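Local coordinates for protein diacylglycerol lipase (Aspergillus oryzae, PDB 5XK2) that hydrolyses mono- and diacylglycerols as a class 3 lipase of the alpha/beta-hydrolase superfamily, at residues A157-A162 / A173-Y178. Numbering follows the deposited sequence.
Sequences AIASLA and AILYAY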
# COMPACT_ATOMS: atom_id res chain seq x y z
N ALA A 157 -0.48 3.31 -16.18
CA ALA A 157 0.54 2.47 -16.81
C ALA A 157 -0.09 1.58 -17.88
O ALA A 157 0.40 1.45 -19.00
CB ALA A 157 1.24 1.64 -15.75
N ILE A 158 -1.20 0.95 -17.53
CA ILE A 158 -1.90 0.10 -18.50
C ILE A 158 -2.32 0.95 -19.68
O ILE A 158 -2.12 0.55 -20.83
CB ILE A 158 -3.11 -0.61 -17.85
CG1 ILE A 158 -2.62 -1.52 -16.73
CG2 ILE A 158 -3.90 -1.40 -18.91
CD1 ILE A 158 -3.73 -2.03 -15.80
N ALA A 159 -2.84 2.14 -19.41
CA ALA A 159 -3.25 3.03 -20.48
C ALA A 159 -2.10 3.36 -21.42
O ALA A 159 -2.30 3.46 -22.62
CB ALA A 159 -3.85 4.32 -19.92
N SER A 160 -0.90 3.57 -20.85
CA SER A 160 0.28 3.92 -21.65
C SER A 160 0.57 2.85 -22.71
O SER A 160 0.79 3.16 -23.89
CB SER A 160 1.51 4.10 -20.75
OG SER A 160 1.32 5.19 -19.87
N LEU A 161 0.56 1.59 -22.27
CA LEU A 161 0.85 0.49 -23.19
C LEU A 161 -0.32 0.25 -24.15
O LEU A 161 -0.11 -0.08 -25.31
CB LEU A 161 1.18 -0.78 -22.42
CG LEU A 161 2.47 -0.72 -21.60
CD1 LEU A 161 2.59 -1.99 -20.76
CD2 LEU A 161 3.71 -0.56 -22.51
N ALA A 162 -1.55 0.39 -23.67
CA ALA A 162 -2.72 0.26 -24.54
C ALA A 162 -2.68 1.30 -25.66
O ALA A 162 -2.92 0.97 -26.82
CB ALA A 162 -4.02 0.40 -23.74
N ALA A 173 -4.81 7.08 -30.89
CA ALA A 173 -5.13 7.20 -29.45
C ALA A 173 -4.42 8.40 -28.84
O ALA A 173 -3.25 8.64 -29.12
CB ALA A 173 -4.73 5.94 -28.73
N ILE A 174 -5.17 9.17 -28.05
CA ILE A 174 -4.62 10.28 -27.27
C ILE A 174 -4.48 9.78 -25.84
O ILE A 174 -5.46 9.32 -25.24
CB ILE A 174 -5.55 11.51 -27.28
CG1 ILE A 174 -6.09 11.84 -28.68
CG2 ILE A 174 -4.85 12.71 -26.62
CD1 ILE A 174 -5.02 12.11 -29.70
N LEU A 175 -3.27 9.88 -25.29
CA LEU A 175 -3.00 9.28 -23.98
C LEU A 175 -3.00 10.30 -22.86
O LEU A 175 -2.25 11.26 -22.91
CB LEU A 175 -1.63 8.57 -24.02
CG LEU A 175 -1.11 8.05 -22.68
CD1 LEU A 175 -2.01 6.93 -22.08
CD2 LEU A 175 0.35 7.54 -22.83
N TYR A 176 -3.84 10.09 -21.84
CA TYR A 176 -3.71 10.87 -20.61
C TYR A 176 -3.34 9.91 -19.49
O TYR A 176 -4.17 9.10 -19.07
CB TYR A 176 -5.00 11.64 -20.28
CG TYR A 176 -5.38 12.68 -21.32
CD1 TYR A 176 -6.01 12.31 -22.50
CD2 TYR A 176 -5.05 14.01 -21.14
CE1 TYR A 176 -6.35 13.26 -23.47
CE2 TYR A 176 -5.37 14.96 -22.10
CZ TYR A 176 -6.03 14.58 -23.25
OH TYR A 176 -6.35 15.53 -24.19
N ALA A 177 -2.10 9.99 -19.04
CA ALA A 177 -1.59 9.04 -18.06
C ALA A 177 -1.24 9.77 -16.78
O ALA A 177 -0.12 10.25 -16.62
CB ALA A 177 -0.38 8.31 -18.63
N TYR A 178 -2.16 9.75 -15.83
CA TYR A 178 -1.97 10.55 -14.61
C TYR A 178 -1.27 9.71 -13.58
O TYR A 178 -1.79 8.68 -13.20
CB TYR A 178 -3.33 11.02 -14.08
CG TYR A 178 -4.08 11.93 -15.03
CD1 TYR A 178 -3.87 13.32 -15.00
CD2 TYR A 178 -5.01 11.42 -15.95
CE1 TYR A 178 -4.55 14.17 -15.88
CE2 TYR A 178 -5.70 12.26 -16.81
CZ TYR A 178 -5.46 13.63 -16.78
OH TYR A 178 -6.16 14.45 -17.65
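Ser160 and Ala177 mark where helix segment 157-162 comes nearest strand 173-178: their CA atoms are 6.5 Å apart, and the two axes run almost antiparallel, at 160°, with a closest approach of 7.8 Å. Leu175 does most of the touching. With CG anti to the backbone N (chi1 172°), its isobutyl group reaches up to the helix and splits across the backbone between Ala159 and Ser160. One branch, CD1, sits 3.5 Å from Ala159 O and 3.9 Å from Ala159 CB; the other, CD2, lies 3.8 Å from Ser160 CA. This is the return half of a right-handed beta-alpha-beta crossover, in which strand 146-152 leads into helix 154-168 and the chain then comes back as strand 173-178, parallel to the first and next to it in the central sheet of the alpha/beta-hydrolase fold. The turn before the helix has the GxSxG pattern of a nucleophile elbow, with Ser153 probably the nucleophile, and the methyl of Ala159 touches that region as well as Val149. Further up the strand, Ala177 CB meets Ser160 OG at 3.8 Å, a van der Waals contact. The hydroxyl is hydrogen-bonded to Ala156 O, one turn back, which satisfies it within this buried interface. On the far face of the sheet, Tyr176 points away from the helix, and it and Tyr178 both pack against helix 14-27.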